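Local structure of xyloglucan-specific endo-beta-1,4-glucanase (Uncultured bacterium, 4W88) at residues 180-185 with 191-196; 47-52 with 322-327; 81-84 with 89-92. The protein hydrolyses internal beta-1,4-glucosidic bonds of xyloglucan, a plant cell-wall polysaccharide, as a family 5 glycoside hydrolase. The protein carries 1 engineered substitution. All coordinates share one frame; numbering follows the deposited sequence.

Interaction 1: 180-185 with 191-196; sequences AVRATG and RVLIIC
The carbonyl O of R191 is gripped by two nitrogens of one guanidinium, that of R182. NH1 of R182 donates to R191 O at 2.8 Å with an N-H...O angle of 158° and lands on a lone pair. NH2 of R182 reaches the same R191 O at 3.1 Å, a more bent bond that comes in nearly along the C=O axis. The oxygen lies in the guanidinium plane, so the arginine holds it end-on. The side chain of R182 bends at chi2 (-64°), which brings its end to the strand although its CB does not point there. L193 covers one face of the guanidinium: its CD1 sits over the centre, 3.4 Å from R182 CZ. The other methyl of L193, CD2, meets V181 CG1 tip to tip at 3.8 Å. The group is held further from outside the two segments. NE of R182 forms a salt bridge with D215, and NH1 also donates to the carbonyl of N188. The guanidinium is thus fixed in position and rotation by partners at its edge and an apolar cap on a face. The R191 side chain turns elsewhere, to N188 and to the carbonyls of Y138, D139 and L142. Here the end of helix 164-182 is tied to the chain that leads into strand 193-196, an alpha-to-beta connection of the TIM barrel.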
loop_
_atom_site.group_PDB
_atom_site.type_symbol
_atom_site.label_atom_id
_atom_site.label_comp_id
_atom_site.label_asym_id
_atom_site.label_seq_id
_atom_site.Cartn_x
_atom_site.Cartn_y
_atom_site.Cartn_z
ATOM N N ALA A 180 -2.198 7.787 -17.887
ATOM C CA ALA A 180 -0.844 7.597 -18.263
ATOM C C ALA A 180 -0.582 6.117 -18.478
ATOM O O ALA A 180 0.129 5.725 -19.420
ATOM C CB ALA A 180 0.085 8.153 -17.230
ATOM N N VAL A 181 -1.097 5.305 -17.583
ATOM C CA VAL A 181 -0.851 3.853 -17.677
ATOM C C VAL A 181 -1.604 3.234 -18.851
ATOM O O VAL A 181 -1.013 2.522 -19.661
ATOM C CB VAL A 181 -1.237 3.128 -16.390
ATOM C CG1 VAL A 181 -1.107 1.616 -16.518
ATOM C CG2 VAL A 181 -0.402 3.579 -15.180
ATOM N N ARG A 182 -2.894 3.560 -18.996
ATOM C CA ARG A 182 -3.634 3.021 -20.121
ATOM C C ARG A 182 -3.081 3.409 -21.505
ATOM O O ARG A 182 -3.108 2.592 -22.455
ATOM C CB ARG A 182 -5.125 3.428 -20.049
ATOM C CG ARG A 182 -5.834 2.959 -18.772
ATOM C CD ARG A 182 -5.910 1.464 -18.638
ATOM N NE ARG A 182 -6.787 1.085 -17.500
ATOM C CZ ARG A 182 -6.535 0.102 -16.669
ATOM N NH1 ARG A 182 -5.420 -0.614 -16.731
ATOM N NH2 ARG A 182 -7.357 -0.117 -15.687
ATOM N N ALA A 183 -2.527 4.625 -21.599
ATOM C CA ALA A 183 -1.966 5.073 -22.831
ATOM C C ALA A 183 -0.714 4.284 -23.243
ATOM O O ALA A 183 -0.318 4.372 -24.433
ATOM C CB ALA A 183 -1.618 6.543 -22.730
ATOM N N THR A 184 -0.155 3.453 -22.363
ATOM C CA THR A 184 1.004 2.663 -22.774
ATOM C C THR A 184 0.614 1.325 -23.379
ATOM O O THR A 184 1.437 0.683 -24.021
ATOM C CB THR A 184 1.983 2.368 -21.642
ATOM O OG1 THR A 184 1.344 1.545 -20.631
ATOM C CG2 THR A 184 2.433 3.689 -21.052
ATOM N N GLY A 185 -0.663 0.965 -23.296
ATOM C CA GLY A 185 -1.114 -0.239 -23.964
ATOM C C GLY A 185 -0.559 -1.546 -23.413
ATOM O O GLY A 185 -0.203 -1.659 -22.248
ATOM N N ARG A 191 -4.757 -3.961 -16.817
ATOM C CA ARG A 191 -4.157 -4.174 -15.520
ATOM C C ARG A 191 -4.994 -3.546 -14.426
ATOM O O ARG A 191 -5.548 -2.437 -14.626
ATOM C CB ARG A 191 -2.743 -3.520 -15.511
ATOM C CG ARG A 191 -1.936 -3.835 -14.283
ATOM C CD ARG A 191 -0.499 -3.380 -14.340
ATOM N NE ARG A 191 0.219 -3.727 -15.533
ATOM C CZ ARG A 191 0.573 -4.952 -15.900
ATOM N NH1 ARG A 191 0.346 -5.991 -15.112
ATOM N NH2 ARG A 191 1.144 -5.133 -17.069
ATOM N N VAL A 192 -5.060 -4.190 -13.256
ATOM C CA VAL A 192 -5.726 -3.545 -12.148
ATOM C C VAL A 192 -4.900 -2.306 -11.718
ATOM O O VAL A 192 -3.734 -2.440 -11.303
ATOM C CB VAL A 192 -5.955 -4.491 -10.955
ATOM C CG1 VAL A 192 -6.673 -3.792 -9.754
ATOM C CG2 VAL A 192 -6.721 -5.725 -11.398
ATOM N N LEU A 193 -5.590 -1.147 -11.669
ATOM C CA LEU A 193 -5.003 0.066 -11.202
ATOM C C LEU A 193 -5.679 0.510 -9.923
ATOM O O LEU A 193 -6.895 0.583 -9.888
ATOM C CB LEU A 193 -5.072 1.172 -12.238
ATOM C CG LEU A 193 -4.510 0.831 -13.603
ATOM C CD1 LEU A 193 -4.560 1.982 -14.586
ATOM C CD2 LEU A 193 -3.071 0.312 -13.558
ATOM N N ILE A 194 -4.889 0.853 -8.911
ATOM C CA ILE A 194 -5.396 0.990 -7.566
ATOM C C ILE A 194 -5.227 2.471 -7.192
ATOM O O ILE A 194 -4.110 2.971 -6.975
ATOM C CB ILE A 194 -4.659 0.076 -6.554
ATOM C CG1 ILE A 194 -4.714 -1.394 -6.974
ATOM C CG2 ILE A 194 -5.270 0.241 -5.141
ATOM C CD1 ILE A 194 -3.851 -2.354 -6.138
ATOM N N ILE A 195 -6.355 3.156 -7.166
ATOM C CA ILE A 195 -6.408 4.556 -6.862
ATOM C C ILE A 195 -6.567 4.696 -5.338
ATOM O O ILE A 195 -6.703 3.695 -4.609
ATOM C CB ILE A 195 -7.553 5.261 -7.634
ATOM C CG1 ILE A 195 -8.936 4.781 -7.208
ATOM C CG2 ILE A 195 -7.308 5.204 -9.139
ATOM C CD1 ILE A 195 -10.091 5.668 -7.672
ATOM N N CYS A 196 -6.632 5.923 -4.832
ATOM C CA CYS A 196 -6.736 6.120 -3.398
ATOM C C CYS A 196 -7.481 7.389 -3.051
ATOM O O CYS A 196 -7.666 8.283 -3.888
ATOM C CB CYS A 196 -5.331 6.144 -2.745
ATOM S SG CYS A 196 -4.281 7.500 -3.233
#

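Interaction 2: 47-52 with 322-327; sequences VDTVND and SLLKWY
The short antiparallel hairpin of strands 319-320 and 325-326 packs here on helix 44-53, one of the helices outside the barrel. T49 and W326 meet across this contact, and a water joins them. The water donates to T49 O at 2.8 Å and accepts from W326 NE1 at 3.0 Å. Both the water and T49 O lie at the edge of the indole, in its plane. W326 CZ2 is 3.6 Å from T49 O, so the ring turns its edge to the helix backbone. Further along this edge, CH2 of W326 touches CG2 of V50 loosely at 4.3 Å. The side chain of T49 crosses that of L324 at about a right angle, with OG1 of T49 3.6 Å from CD2 of L324. This is a van der Waals contact. The threonine hydroxyl bonds instead to the carbonyl of E45, one turn back in its helix. CG2 of T49 lies anti to the backbone N (chi1 of OG1 -56°) and comes alongside the indole. R53 makes a cation-pi contact with W326. L324 and K325 both face N320, which marks a G1 beta bulge in the hairpin.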
loop_
_atom_site.group_PDB
_atom_site.type_symbol
_atom_site.label_atom_id
_atom_site.label_comp_id
_atom_site.label_asym_id
_atom_site.label_seq_id
_atom_site.Cartn_x
_atom_site.Cartn_y
_atom_site.Cartn_z
ATOM N N VAL A 47 11.761 -13.120 -0.383
ATOM C CA VAL A 47 10.447 -13.128 -1.008
ATOM C C VAL A 47 9.845 -14.536 -0.929
ATOM O O VAL A 47 8.643 -14.689 -0.626
ATOM C CB VAL A 47 10.521 -12.533 -2.438
ATOM C CG1 VAL A 47 9.225 -12.705 -3.204
ATOM C CG2 VAL A 47 10.909 -11.050 -2.377
ATOM N N ASP A 48 10.650 -15.565 -1.213
ATOM C CA ASP A 48 10.197 -16.954 -1.079
ATOM C C ASP A 48 9.611 -17.253 0.287
ATOM O O ASP A 48 8.588 -17.916 0.455
ATOM C CB ASP A 48 11.317 -17.973 -1.290
ATOM C CG ASP A 48 11.923 -18.020 -2.649
ATOM O OD1 ASP A 48 11.372 -17.500 -3.656
ATOM O OD2 ASP A 48 13.067 -18.616 -2.679
ATOM N N THR A 49 10.270 -16.742 1.314
ATOM C CA THR A 49 9.903 -17.058 2.687
ATOM C C THR A 49 8.540 -16.469 3.013
ATOM O O THR A 49 7.702 -17.097 3.692
ATOM C CB THR A 49 10.988 -16.508 3.658
ATOM O OG1 THR A 49 12.267 -17.034 3.309
ATOM C CG2 THR A 49 10.706 -16.825 5.086
ATOM N N VAL A 50 8.330 -15.234 2.549
ATOM C CA VAL A 50 7.009 -14.585 2.657
ATOM C C VAL A 50 5.898 -15.454 2.007
ATOM O O VAL A 50 4.893 -15.790 2.643
ATOM C CB VAL A 50 7.066 -13.156 2.025
ATOM C CG1 VAL A 50 5.691 -12.509 1.935
ATOM C CG2 VAL A 50 8.023 -12.266 2.851
ATOM N N ASN A 51 6.108 -15.789 0.739
ATOM C CA ASN A 51 5.193 -16.593 -0.024
ATOM C C ASN A 51 4.908 -17.949 0.674
ATOM O O ASN A 51 3.755 -18.408 0.807
ATOM C CB ASN A 51 5.716 -16.868 -1.438
ATOM C CG ASN A 51 4.670 -17.520 -2.319
ATOM O OD1 ASN A 51 3.513 -17.031 -2.465
ATOM N ND2 ASN A 51 5.073 -18.624 -2.937
ATOM N N ASP A 52 5.973 -18.588 1.113
ATOM C CA ASP A 52 5.843 -19.942 1.673
ATOM C C ASP A 52 5.002 -19.973 2.945
ATOM O O ASP A 52 4.352 -21.008 3.271
ATOM C CB ASP A 52 7.224 -20.515 1.966
ATOM C CG ASP A 52 8.034 -20.865 0.707
ATOM O OD1 ASP A 52 7.466 -21.038 -0.412
ATOM O OD2 ASP A 52 9.290 -21.039 0.918
ATOM N N SER A 322 17.095 -11.298 7.924
ATOM C CA SER A 322 18.472 -11.819 7.920
ATOM C C SER A 322 18.538 -13.282 8.293
ATOM O O SER A 322 19.474 -13.943 7.881
ATOM C CB SER A 322 19.399 -11.037 8.834
ATOM O OG SER A 322 19.541 -9.745 8.317
ATOM N N LEU A 323 17.599 -13.746 9.104
ATOM C CA LEU A 323 17.583 -15.115 9.574
ATOM C C LEU A 323 16.622 -15.996 8.781
ATOM O O LEU A 323 16.633 -17.221 8.935
ATOM C CB LEU A 323 17.185 -15.167 11.046
ATOM C CG LEU A 323 18.187 -14.493 11.939
ATOM C CD1 LEU A 323 17.861 -14.805 13.383
ATOM C CD2 LEU A 323 19.587 -14.977 11.607
ATOM N N LEU A 324 15.760 -15.353 8.003
ATOM C CA LEU A 324 14.661 -16.050 7.308
ATOM C C LEU A 324 13.813 -16.845 8.295
ATOM O O LEU A 324 13.357 -17.984 7.989
ATOM C CB LEU A 324 15.187 -16.968 6.158
ATOM C CG LEU A 324 16.012 -16.234 5.089
ATOM C CD1 LEU A 324 16.486 -17.197 4.046
ATOM C CD2 LEU A 324 15.164 -15.131 4.438
ATOM N N LYS A 325 13.539 -16.210 9.432
ATOM C CA LYS A 325 12.660 -16.760 10.460
ATOM C C LYS A 325 11.718 -15.633 10.890
ATOM O O LYS A 325 12.052 -14.486 10.789
ATOM C CB LYS A 325 13.488 -17.262 11.686
ATOM C CG LYS A 325 14.516 -18.366 11.442
ATOM C CD LYS A 325 13.962 -19.576 10.662
ATOM C CE LYS A 325 15.034 -20.512 10.117
ATOM N NZ LYS A 325 15.716 -21.133 11.247
ATOM N N TRP A 326 10.520 -16.014 11.361
ATOM C CA TRP A 326 9.535 -15.068 11.745
ATOM C C TRP A 326 9.761 -14.625 13.188
ATOM O O TRP A 326 10.044 -15.468 14.079
ATOM C CB TRP A 326 8.126 -15.618 11.473
ATOM C CG TRP A 326 7.925 -15.900 10.031
ATOM C CD1 TRP A 326 8.234 -17.058 9.383
ATOM C CD2 TRP A 326 7.415 -14.999 9.038
ATOM N NE1 TRP A 326 7.923 -16.950 8.031
ATOM C CE2 TRP A 326 7.478 -15.669 7.790
ATOM C CE3 TRP A 326 6.947 -13.664 9.053
ATOM C CZ2 TRP A 326 7.031 -15.057 6.586
ATOM C CZ3 TRP A 326 6.502 -13.085 7.875
ATOM C CH2 TRP A 326 6.584 -13.749 6.659
ATOM N N TYR A 327 9.644 -13.321 13.436
ATOM C CA TYR A 327 9.815 -12.810 14.814
ATOM C C TYR A 327 8.795 -13.349 15.825
ATOM O O TYR A 327 9.081 -13.485 17.020
ATOM C CB TYR A 327 9.683 -11.308 14.853
ATOM C CG TYR A 327 10.810 -10.523 14.220
ATOM C CD1 TYR A 327 12.082 -10.514 14.797
ATOM C CD2 TYR A 327 10.608 -9.787 13.022
ATOM C CE1 TYR A 327 13.120 -9.815 14.193
ATOM C CE2 TYR A 327 11.654 -9.051 12.449
ATOM C CZ TYR A 327 12.878 -9.092 13.025
ATOM O OH TYR A 327 13.908 -8.391 12.499
HETATM O O HOH W 1 8.043 -18.921 5.734
#

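Interaction 3: 81-84 with 89-92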
loop_
_atom_site.group_PDB
_atom_site.type_symbol
_atom_site.label_atom_id
_atom_site.label_comp_id
_atom_site.label_asym_id
_atom_site.label_seq_id
_atom_site.Cartn_x
_atom_site.Cartn_y
_atom_site.Cartn_z
ATOM N N LEU A 81 15.503 1.762 -11.869
ATOM C CA LEU A 81 14.465 1.015 -12.520
ATOM C C LEU A 81 14.795 -0.494 -12.658
ATOM O O LEU A 81 13.903 -1.341 -12.409
ATOM C CB LEU A 81 14.211 1.601 -13.907
ATOM C CG LEU A 81 13.068 0.957 -14.703
ATOM C CD1 LEU A 81 11.774 1.055 -13.985
ATOM C CD2 LEU A 81 12.902 1.697 -16.016
ATOM N N ALA A 82 16.035 -0.827 -12.997
ATOM C CA ALA A 82 16.490 -2.214 -13.056
ATOM C C ALA A 82 16.343 -2.944 -11.733
ATOM O O ALA A 82 15.869 -4.075 -11.696
ATOM C CB ALA A 82 17.870 -2.330 -13.609
ATOM N N ARG A 83 16.669 -2.264 -10.638
ATOM C CA ARG A 83 16.551 -2.886 -9.327
ATOM C C ARG A 83 15.133 -3.121 -8.907
ATOM O O ARG A 83 14.809 -4.182 -8.412
ATOM C CB ARG A 83 17.316 -2.080 -8.277
ATOM C CG ARG A 83 17.272 -2.681 -6.902
ATOM C CD ARG A 83 17.771 -4.132 -6.882
ATOM N NE ARG A 83 17.630 -4.651 -5.545
ATOM C CZ ARG A 83 17.547 -5.953 -5.247
ATOM N NH1 ARG A 83 17.656 -6.877 -6.179
ATOM N NH2 ARG A 83 17.289 -6.325 -4.021
ATOM N N VAL A 84 14.285 -2.135 -9.143
ATOM C CA VAL A 84 12.843 -2.289 -8.906
ATOM C C VAL A 84 12.302 -3.486 -9.659
ATOM O O VAL A 84 11.625 -4.337 -9.072
ATOM C CB VAL A 84 12.095 -1.039 -9.307
ATOM C CG1 VAL A 84 10.612 -1.232 -9.159
ATOM C CG2 VAL A 84 12.522 0.133 -8.375
ATOM N N ASP A 89 10.453 -9.063 -9.975
ATOM C CA ASP A 89 10.668 -10.371 -10.572
ATOM C C ASP A 89 10.875 -11.471 -9.564
ATOM O O ASP A 89 10.471 -12.619 -9.837
ATOM C CB ASP A 89 11.871 -10.325 -11.504
ATOM C CG ASP A 89 11.618 -9.580 -12.778
ATOM O OD1 ASP A 89 10.469 -9.247 -13.106
ATOM O OD2 ASP A 89 12.588 -9.469 -13.537
ATOM N N TYR A 90 11.442 -11.188 -8.366
ATOM C CA TYR A 90 11.436 -12.200 -7.290
ATOM C C TYR A 90 10.009 -12.754 -7.018
ATOM O O TYR A 90 9.798 -13.983 -6.896
ATOM C CB TYR A 90 11.978 -11.682 -5.998
ATOM C CG TYR A 90 13.416 -11.191 -5.963
ATOM C CD1 TYR A 90 14.414 -11.793 -6.711
ATOM C CD2 TYR A 90 13.770 -10.174 -5.115
ATOM C CE1 TYR A 90 15.721 -11.328 -6.678
ATOM C CE2 TYR A 90 15.079 -9.720 -5.068
ATOM C CZ TYR A 90 16.030 -10.233 -5.862
ATOM O OH TYR A 90 17.308 -9.754 -5.790
ATOM N N ALA A 91 9.040 -11.846 -7.005
ATOM C CA ALA A 91 7.671 -12.194 -6.764
ATOM C C ALA A 91 7.052 -12.920 -7.963
ATOM O O ALA A 91 6.297 -13.901 -7.804
ATOM C CB ALA A 91 6.856 -11.002 -6.368
ATOM N N VAL A 92 7.290 -12.409 -9.139
ATOM C CA VAL A 92 6.828 -13.083 -10.421
ATOM C C VAL A 92 7.329 -14.528 -10.488
ATOM O O VAL A 92 6.583 -15.415 -10.857
ATOM C CB VAL A 92 7.228 -12.300 -11.693
ATOM C CG1 VAL A 92 6.805 -13.038 -12.961
ATOM C CG2 VAL A 92 6.623 -10.872 -11.690
#
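R83 and Y90 meet through one polar bond between their side-chain ends, two turns apart on the same helix. NH1 of R83 donates to OH of Y90 at 2.9 Å. The bond is nearly straight, with an N-H...O angle of 169°, and the hydroxyl oxygen lies close to the guanidinium plane. The phenol ring does not stack on the guanidinium: the two planes stand 69° apart, and the side chains cross at about a right angle. Apart from the hydrogen bond, the nearest ring atom is CZ of Y90, 3.7 Å from NH1 of R83. CE2 of Y90 is 4.0 Å from the same nitrogen. The contact therefore rests on the one bond. The R83 chain leaves with CG anti to the backbone N and bends at chi2 (55°). This carries its end along the helix to the tyrosine, although its CB points away from 89-92.

The tight part is the arginine end, which is buried and has several partners. NE of R83 forms a salt bridge with E34, NH2 donates to the carbonyl of T42, and NH1 also pairs with E86. These bonds fix the rotation of the guanidinium, and E34 and E86 probably balance its charge in this buried position. Helix 78-92 is the helix of a beta-alpha-beta unit, running between strands 57-60 and 97-101 of the TIM barrel. On its barrel side V84 packs on L100, and A91 on I98.

The looser part is the tyrosine side. Y90 is partly exposed. Its ring has no stacking partner in 81-84 and meets R83 at the OH end.

All three contacts belong to the alpha/beta barrel or its outer layer. Interactions 2 and 3 touch: CG2 of V47 packs on CB of Y90 at 3.8 Å, so helices 44-53 and 78-92 are neighbours, and the centres of the two interactions are 18 Å apart. Interaction 1 touches neither; its nearest atoms are about 9 Å from interaction 3 and about 16 Å from interaction 2. Y138 gives a common neighbour: its carbonyl meets R191 and its hydroxyl meets D89. The R191 side chain lies about 9 Å from a bound magnesium ion. The glycan pocket, with E149, E158, W159 and Y225 among its residues, includes no residue of the three contacts.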